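PDB 2F2L: peptidoglycan recognition protein-LC isoform LCx from Drosophila melanogaster, which binds a monomeric peptidoglycan fragment, the anhydro-muropeptide known as tracheal cytotoxin, and probably serves as an innate immune receptor that senses bacterial cell wall. Local coordinates for residues V6-L18 against N49-H63. Residues are numbered along the deposited sequence; the frame is centred on the assembly and turned at random.
With MLD (glcnac(beta1-4)-murnac(1,6-anhydro)-L-ala-gamma-D-glu-meso-a2pm-D-ala), chain G.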
loop_
_atom_site.group_PDB
_atom_site.type_symbol
_atom_site.label_atom_id
_atom_site.label_comp_id
_atom_site.label_asym_id
_atom_site.label_seq_id
_atom_site.Cartn_x
_atom_site.Cartn_y
_atom_site.Cartn_z
ATOM N N VAL B 6 -0.556 -3.897 22.141
ATOM C CA VAL B 6 -1.352 -4.450 21.030
ATOM C C VAL B 6 -2.849 -4.407 21.348
ATOM O O VAL B 6 -3.658 -3.898 20.555
ATOM C CB VAL B 6 -0.922 -5.890 20.655
ATOM C CG1 VAL B 6 -1.821 -6.453 19.551
ATOM C CG2 VAL B 6 0.540 -5.909 20.209
ATOM N N ALA B 7 -3.204 -4.891 22.530
ATOM C CA ALA B 7 -4.594 -4.930 22.955
ATOM C C ALA B 7 -5.200 -3.532 23.072
ATOM O O ALA B 7 -6.391 -3.343 22.816
ATOM C CB ALA B 7 -4.716 -5.671 24.283
ATOM N N GLU B 8 -4.381 -2.559 23.466
ATOM C CA GLU B 8 -4.860 -1.196 23.659
ATOM C C GLU B 8 -5.170 -0.480 22.343
ATOM O O GLU B 8 -6.026 0.406 22.331
ATOM C CB GLU B 8 -3.890 -0.396 24.533
ATOM C CG GLU B 8 -3.965 -0.817 26.002
ATOM C CD GLU B 8 -2.770 -0.383 26.840
ATOM O OE1 GLU B 8 -2.789 -0.641 28.065
ATOM O OE2 GLU B 8 -1.810 0.203 26.298
ATOM N N TRP B 9 -4.493 -0.848 21.250
ATOM C CA TRP B 9 -4.890 -0.333 19.933
ATOM C C TRP B 9 -5.824 -1.282 19.162
ATOM O O TRP B 9 -6.142 -1.061 17.993
ATOM C CB TRP B 9 -3.690 0.125 19.077
ATOM C CG TRP B 9 -2.545 -0.801 18.860
ATOM C CD1 TRP B 9 -1.350 -0.779 19.514
ATOM C CD2 TRP B 9 -2.423 -1.806 17.839
ATOM N NE1 TRP B 9 -0.506 -1.725 18.996
ATOM C CE2 TRP B 9 -1.146 -2.380 17.974
ATOM C CE3 TRP B 9 -3.281 -2.297 16.847
ATOM C CZ2 TRP B 9 -0.704 -3.413 17.148
ATOM C CZ3 TRP B 9 -2.841 -3.320 16.028
ATOM C CH2 TRP B 9 -1.573 -3.874 16.186
ATOM N N GLY B 10 -6.307 -2.312 19.836
ATOM C CA GLY B 10 -7.305 -3.196 19.244
ATOM C C GLY B 10 -6.761 -4.254 18.304
ATOM O O GLY B 10 -7.509 -4.801 17.503
ATOM N N GLY B 11 -5.475 -4.575 18.423
ATOM C CA GLY B 11 -4.835 -5.545 17.533
ATOM C C GLY B 11 -4.965 -6.989 17.994
ATOM O O GLY B 11 -5.362 -7.265 19.128
ATOM N N ARG B 12 -4.607 -7.906 17.105
ATOM C CA ARG B 12 -4.634 -9.343 17.387
ATOM C C ARG B 12 -3.349 -9.826 18.017
ATOM O O ARG B 12 -2.300 -9.242 17.785
ATOM C CB ARG B 12 -4.750 -10.117 16.088
ATOM C CG ARG B 12 -6.003 -9.897 15.340
ATOM C CD ARG B 12 -5.991 -10.810 14.129
ATOM N NE ARG B 12 -5.741 -10.059 12.922
ATOM C CZ ARG B 12 -5.446 -10.587 11.742
ATOM N NH1 ARG B 12 -5.293 -11.899 11.582
ATOM N NH2 ARG B 12 -5.267 -9.769 10.720
ATOM N N PRO B 13 -3.413 -10.944 18.760
ATOM C CA PRO B 13 -2.179 -11.563 19.217
ATOM C C PRO B 13 -1.500 -12.332 18.099
ATOM O O PRO B 13 -2.104 -12.550 17.039
ATOM C CB PRO B 13 -2.646 -12.511 20.321
ATOM C CG PRO B 13 -4.038 -12.835 19.977
ATOM C CD PRO B 13 -4.604 -11.671 19.222
ATOM N N ALA B 14 -0.255 -12.733 18.339
ATOM C CA ALA B 14 0.501 -13.538 17.386
ATOM C C ALA B 14 -0.202 -14.873 17.137
ATOM O O ALA B 14 -0.925 -15.365 17.996
ATOM C CB ALA B 14 1.906 -13.785 17.906
ATOM N N LYS B 15 0.012 -15.437 15.950
ATOM C CA LYS B 15 -0.608 -16.699 15.553
ATOM C C LYS B 15 0.006 -17.861 16.308
ATOM O O LYS B 15 -0.643 -18.877 16.547
ATOM C CB LYS B 15 -0.421 -16.942 14.055
ATOM C CG LYS B 15 -1.194 -16.006 13.157
ATOM C CD LYS B 15 -0.917 -16.338 11.707
ATOM C CE LYS B 15 -1.466 -15.279 10.788
ATOM N NZ LYS B 15 -1.020 -15.542 9.389
ATOM N N ARG B 16 1.277 -17.708 16.648
ATOM C CA ARG B 16 2.013 -18.694 17.412
ATOM C C ARG B 16 3.102 -17.965 18.184
ATOM O O ARG B 16 3.268 -16.743 18.049
ATOM C CB ARG B 16 2.622 -19.739 16.474
ATOM C CG ARG B 16 3.683 -19.187 15.528
ATOM C CD ARG B 16 3.830 -20.027 14.264
ATOM N NE ARG B 16 4.591 -21.250 14.484
ATOM C CZ ARG B 16 4.754 -22.217 13.579
ATOM N NH1 ARG B 16 4.215 -22.125 12.363
ATOM N NH2 ARG B 16 5.461 -23.290 13.897
ATOM N N MET B 17 3.830 -18.721 18.992
ATOM C CA MET B 17 4.894 -18.189 19.827
ATOM C C MET B 17 6.031 -17.681 18.951
ATOM O O MET B 17 6.477 -18.379 18.041
ATOM C CB MET B 17 5.396 -19.296 20.756
ATOM C CG MET B 17 6.263 -18.828 21.906
ATOM S SD MET B 17 6.861 -20.227 22.887
ATOM C CE MET B 17 5.353 -21.170 23.177
ATOM N N LEU B 18 6.487 -16.459 19.213
ATOM C CA LEU B 18 7.567 -15.867 18.429
ATOM C C LEU B 18 8.915 -16.182 19.053
ATOM O O LEU B 18 9.002 -16.474 20.245
ATOM C CB LEU B 18 7.368 -14.352 18.294
ATOM C CG LEU B 18 6.019 -13.920 17.701
ATOM C CD1 LEU B 18 5.921 -12.416 17.592
ATOM C CD2 LEU B 18 5.776 -14.573 16.334
ATOM N N ASN B 49 -3.886 -1.237 12.647
ATOM C CA ASN B 49 -4.710 -2.409 12.343
ATOM C C ASN B 49 -4.598 -2.871 10.886
ATOM O O ASN B 49 -4.479 -4.064 10.626
ATOM C CB ASN B 49 -6.170 -2.164 12.735
ATOM C CG ASN B 49 -6.399 -2.375 14.227
ATOM O OD1 ASN B 49 -6.698 -1.436 14.973
ATOM N ND2 ASN B 49 -6.216 -3.607 14.672
ATOM N N VAL B 50 -4.644 -1.932 9.948
ATOM C CA VAL B 50 -4.509 -2.263 8.531
ATOM C C VAL B 50 -3.124 -2.843 8.259
ATOM O O VAL B 50 -3.004 -3.833 7.553
ATOM C CB VAL B 50 -4.799 -1.052 7.609
ATOM C CG1 VAL B 50 -4.585 -1.423 6.156
ATOM C CG2 VAL B 50 -6.241 -0.579 7.794
ATOM N N VAL B 51 -2.082 -2.232 8.823
ATOM C CA VAL B 51 -0.725 -2.775 8.719
ATOM C C VAL B 51 -0.662 -4.211 9.249
ATOM O O VAL B 51 -0.060 -5.074 8.597
ATOM C CB VAL B 51 0.340 -1.888 9.428
ATOM C CG1 VAL B 51 1.716 -2.612 9.509
ATOM C CG2 VAL B 51 0.496 -0.532 8.703
ATOM N N GLN B 52 -1.291 -4.476 10.401
ATOM C CA GLN B 52 -1.270 -5.832 10.981
ATOM C C GLN B 52 -1.931 -6.860 10.058
ATOM O O GLN B 52 -1.415 -7.968 9.867
ATOM C CB GLN B 52 -1.914 -5.876 12.371
ATOM C CG GLN B 52 -1.865 -7.290 12.979
ATOM C CD GLN B 52 -2.324 -7.357 14.405
ATOM O OE1 GLN B 52 -3.404 -6.866 14.743
ATOM N NE2 GLN B 52 -1.538 -8.026 15.253
ATOM N N SER B 53 -3.056 -6.471 9.465
ATOM C CA SER B 53 -3.751 -7.307 8.492
ATOM C C SER B 53 -2.899 -7.587 7.249
ATOM O O SER B 53 -2.826 -8.707 6.753
ATOM C CB SER B 53 -5.053 -6.627 8.086
ATOM O OG SER B 53 -5.793 -7.512 7.269
ATOM N N PHE B 54 -2.256 -6.552 6.734
ATOM C CA PHE B 54 -1.325 -6.701 5.611
ATOM C C PHE B 54 -0.207 -7.717 5.907
ATOM O O PHE B 54 0.136 -8.569 5.082
ATOM C CB PHE B 54 -0.726 -5.331 5.274
ATOM C CG PHE B 54 -0.094 -5.261 3.929
ATOM C CD1 PHE B 54 -0.868 -5.309 2.784
ATOM C CD2 PHE B 54 1.275 -5.123 3.800
ATOM C CE1 PHE B 54 -0.282 -5.249 1.532
ATOM C CE2 PHE B 54 1.862 -5.061 2.554
ATOM C CZ PHE B 54 1.090 -5.136 1.422
ATOM N N HIS B 55 0.362 -7.630 7.096
ATOM C CA HIS B 55 1.451 -8.523 7.476
ATOM C C HIS B 55 0.962 -9.940 7.789
ATOM O O HIS B 55 1.554 -10.914 7.325
ATOM C CB HIS B 55 2.225 -7.905 8.641
ATOM C CG HIS B 55 3.018 -6.704 8.241
ATOM N ND1 HIS B 55 3.790 -5.991 9.131
ATOM C CD2 HIS B 55 3.185 -6.109 7.032
ATOM C CE1 HIS B 55 4.386 -4.999 8.492
ATOM N NE2 HIS B 55 4.039 -5.049 7.217
ATOM N N MET B 56 -0.148 -10.050 8.511
ATOM C CA MET B 56 -0.645 -11.367 8.952
ATOM C C MET B 56 -1.507 -12.091 7.905
ATOM O O MET B 56 -1.468 -13.312 7.820
ATOM C CB MET B 56 -1.425 -11.258 10.272
ATOM C CG MET B 56 -0.562 -10.861 11.478
ATOM S SD MET B 56 -1.466 -10.628 13.028
ATOM C CE MET B 56 -1.785 -12.330 13.497
ATOM N N ASP B 57 -2.293 -11.339 7.144
ATOM C CA ASP B 57 -3.252 -11.916 6.197
ATOM C C ASP B 57 -2.712 -11.901 4.773
ATOM O O ASP B 57 -2.742 -12.922 4.096
ATOM C CB ASP B 57 -4.611 -11.201 6.275
ATOM C CG ASP B 57 -5.174 -11.163 7.691
ATOM O OD1 ASP B 57 -4.934 -12.119 8.457
ATOM O OD2 ASP B 57 -5.875 -10.191 8.050
ATOM N N SER B 58 -2.224 -10.756 4.311
ATOM C CA SER B 58 -1.746 -10.647 2.938
ATOM C C SER B 58 -0.369 -11.314 2.739
ATOM O O SER B 58 -0.163 -12.018 1.763
ATOM C CB SER B 58 -1.737 -9.185 2.485
ATOM O OG SER B 58 -3.009 -8.570 2.654
ATOM N N TRP B 59 0.571 -11.109 3.657
ATOM C CA TRP B 59 1.861 -11.813 3.594
ATOM C C TRP B 59 1.856 -13.144 4.320
ATOM O O TRP B 59 2.706 -13.993 4.061
ATOM C CB TRP B 59 2.990 -10.954 4.174
ATOM C CG TRP B 59 3.484 -9.842 3.256
ATOM C CD1 TRP B 59 3.488 -8.512 3.523
ATOM C CD2 TRP B 59 4.061 -9.992 1.957
ATOM N NE1 TRP B 59 4.028 -7.812 2.466
ATOM C CE2 TRP B 59 4.381 -8.700 1.488
ATOM C CE3 TRP B 59 4.334 -11.095 1.136
ATOM C CZ2 TRP B 59 4.976 -8.479 0.242
ATOM C CZ3 TRP B 59 4.911 -10.877 -0.094
ATOM C CH2 TRP B 59 5.217 -9.576 -0.540
ATOM N N GLY B 60 0.937 -13.315 5.263
ATOM C CA GLY B 60 0.841 -14.555 6.011
ATOM C C GLY B 60 1.860 -14.679 7.130
ATOM O O GLY B 60 2.220 -15.789 7.499
ATOM N N TRP B 61 2.329 -13.560 7.685
ATOM C CA TRP B 61 3.270 -13.618 8.825
ATOM C C TRP B 61 2.526 -13.885 10.139
ATOM O O TRP B 61 1.283 -13.876 10.192
ATOM C CB TRP B 61 4.115 -12.335 8.905
ATOM C CG TRP B 61 4.874 -12.039 7.629
ATOM C CD1 TRP B 61 5.210 -12.935 6.644
ATOM C CD2 TRP B 61 5.408 -10.774 7.216
ATOM N NE1 TRP B 61 5.898 -12.298 5.644
ATOM C CE2 TRP B 61 6.032 -10.972 5.967
ATOM C CE3 TRP B 61 5.420 -9.488 7.781
ATOM C CZ2 TRP B 61 6.667 -9.931 5.273
ATOM C CZ3 TRP B 61 6.034 -8.454 7.081
ATOM C CH2 TRP B 61 6.646 -8.679 5.840
ATOM N N ASP B 62 3.280 -14.121 11.202
ATOM C CA ASP B 62 2.694 -14.549 12.482
ATOM C C ASP B 62 2.234 -13.399 13.409
ATOM O O ASP B 62 1.575 -13.622 14.429
ATOM C CB ASP B 62 3.697 -15.443 13.201
ATOM C CG ASP B 62 3.868 -16.800 12.517
ATOM O OD1 ASP B 62 2.877 -17.321 11.951
ATOM O OD2 ASP B 62 4.990 -17.354 12.582
ATOM N N HIS B 63 2.563 -12.173 13.031
ATOM C CA HIS B 63 2.212 -10.989 13.798
ATOM C C HIS B 63 2.540 -9.780 12.926
ATOM O O HIS B 63 3.175 -9.904 11.865
ATOM C CB HIS B 63 3.041 -10.938 15.107
ATOM C CG HIS B 63 2.393 -10.182 16.229
ATOM N ND1 HIS B 63 1.334 -9.322 16.042
ATOM C CD2 HIS B 63 2.686 -10.132 17.551
ATOM C CE1 HIS B 63 0.987 -8.794 17.203
ATOM N NE2 HIS B 63 1.787 -9.275 18.134
HETATM C CAA MLD G . 7.817 4.161 -0.455
HETATM C CAB MLD G . 8.506 2.855 -0.090
HETATM O OAC MLD G . 9.121 2.746 0.962
HETATM N N2 MLD G . 8.371 1.884 -0.989
HETATM C C2 MLD G . 8.976 0.563 -0.867
HETATM C C3 MLD G . 9.741 0.301 -2.167
HETATM O O3 MLD G . 10.769 1.281 -2.408
HETATM C C4 MLD G . 10.278 -1.126 -2.205
HETATM O O4 MLD G . 10.796 -1.340 -3.506
HETATM C C5 MLD G . 9.132 -2.111 -1.954
HETATM C C6 MLD G . 9.533 -3.593 -1.837
HETATM O O6 MLD G . 8.314 -4.393 -1.839
HETATM O O5 MLD G . 8.566 -1.794 -0.684
HETATM C C1 MLD G . 7.914 -0.504 -0.674
HETATM O O1 MLD G . 7.317 -0.319 0.583
HETATM C CA4 MLD G . 6.146 -1.152 0.753
HETATM C CA5 MLD G . 4.893 -0.722 -0.011
HETATM O OA5 MLD G . 3.744 -0.414 0.848
HETATM C CA6 MLD G . 4.469 -2.017 -0.611
HETATM O OA6 MLD G . 3.769 -2.666 0.432
HETATM C CA1 MLD G . 3.547 -1.685 1.489
HETATM C CA2 MLD G . 4.620 -1.900 2.569
HETATM N NAD MLD G . 4.103 -1.449 3.879
HETATM C CAE MLD G . 4.064 -2.232 4.942
HETATM C CAF MLD G . 3.483 -1.579 6.180
HETATM O OAG MLD G . 4.474 -3.394 4.965
HETATM C CA3 MLD G . 5.890 -1.113 2.251
HETATM O OAH MLD G . 7.068 -1.672 2.931
HETATM C CAI MLD G . 7.453 -0.966 4.136
HETATM C CAJ MLD G . 8.445 0.142 3.868
HETATM C CAL MLD G . 8.095 -1.965 5.121
HETATM O OAM MLD G . 8.541 -1.512 6.169
HETATM N N MLD G . 8.122 -3.260 4.806
HETATM C CA MLD G . 8.672 -4.305 5.680
HETATM C CB MLD G . 7.506 -4.768 6.561
HETATM C C MLD G . 9.109 -5.470 4.774
HETATM O O MLD G . 8.321 -5.944 3.952
HETATM N NAN MLD G . 10.367 -5.866 4.947
HETATM C CAO MLD G . 11.025 -6.955 4.207
HETATM C CAP MLD G . 12.425 -6.511 3.673
HETATM O OBA MLD G . 13.206 -7.426 3.397
HETATM O OAQ MLD G . 12.715 -5.293 3.580
HETATM C CBB MLD G . 11.324 -8.096 5.173
HETATM C CBC MLD G . 10.102 -8.831 5.698
HETATM C CBD MLD G . 10.571 -10.000 6.582
HETATM O OBE MLD G . 11.663 -9.981 7.151
HETATM N NBF MLD G . 9.727 -11.006 6.676
HETATM C CBG MLD G . 10.020 -12.198 7.481
HETATM C CBH MLD G . 11.172 -12.994 6.835
HETATM O OBI MLD G . 11.203 -13.195 5.622
HETATM N NBJ MLD G . 12.123 -13.393 7.677
HETATM C CBK MLD G . 13.304 -14.188 7.272
HETATM C CBL MLD G . 13.331 -15.467 8.116
HETATM C CBM MLD G . 14.649 -13.458 7.469
HETATM O OBO MLD G . 14.715 -12.550 8.339
HETATM O OBN MLD G . 15.599 -13.850 6.746
HETATM C CBP MLD G . 8.734 -13.033 7.603
HETATM C CBQ MLD G . 8.829 -14.078 8.729
HETATM C CBR MLD G . 7.490 -14.791 8.935
HETATM C CBS MLD G . 7.345 -15.407 10.328
HETATM C CBT MLD G . 7.131 -14.290 11.359
HETATM O OBV MLD G . 6.018 -13.738 11.358
HETATM O OBU MLD G . 8.077 -14.019 12.127
HETATM N NBW MLD G . 8.553 -16.173 10.660
#
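Val6 lays CG2 obliquely against the His63 ring, 4.1 Å from His63 NE2. Trp9 rests on helix 41-58, where Ser45 and Val48 also touch it. Its CG sits between the backbone N and the carbonyl carbon (chi1 52°), which folds the ring back against the 6-11 turn, with Val6 O above one face, toward the rim. The side chain of Asn49 lies at the ring edge, while Trp9 NE1 donates to Glu78 O. At Arg12 the backbone and the Gln52 amide form a pair of hydrogen bonds. Arg12 N gives to Gln52 OE1 at 2.8 Å, nearly straight at 166°, and Gln52 NE2 gives back to Arg12 O at 2.9 Å. Both ends of the amide are thereby used, which fixes its rotation. The Arg12 guanidinium carries Met56 SD over one face and meets Asp57 end-on through NH1 and NH2. Its shortest bond runs from Arg12 NH2 to Asp57 OD2, 2.8 Å, and Ser53 OG also donates to that oxygen. The contact thus ties the loop before strand 25-32 to helix 41-58 and the turn after it, within the amidase-like fold of peptidoglycan recognition proteins. Pro13 O touches Met56 CE. Ala14 lies against His63, its backbone N over the centre of the ring. Lys15 N donates to Asp62 O at 2.8 Å. Its extended side chain passes Met56 and brings Lys15 NZ to two carbonyls, Met56 O at 2.8 Å and Trp61 O at 3.0 Å, so the ammonium bridges the helix and the following turn. In that turn Trp61 packs a ring face on the muropeptide, and Asp62 N donates to its OBV. Arg16 lays CD 3.4 Å from Asp62 OD2. Leu18 finally sets CD2 against Asp62 CB and CD1 at the His63 ring edge.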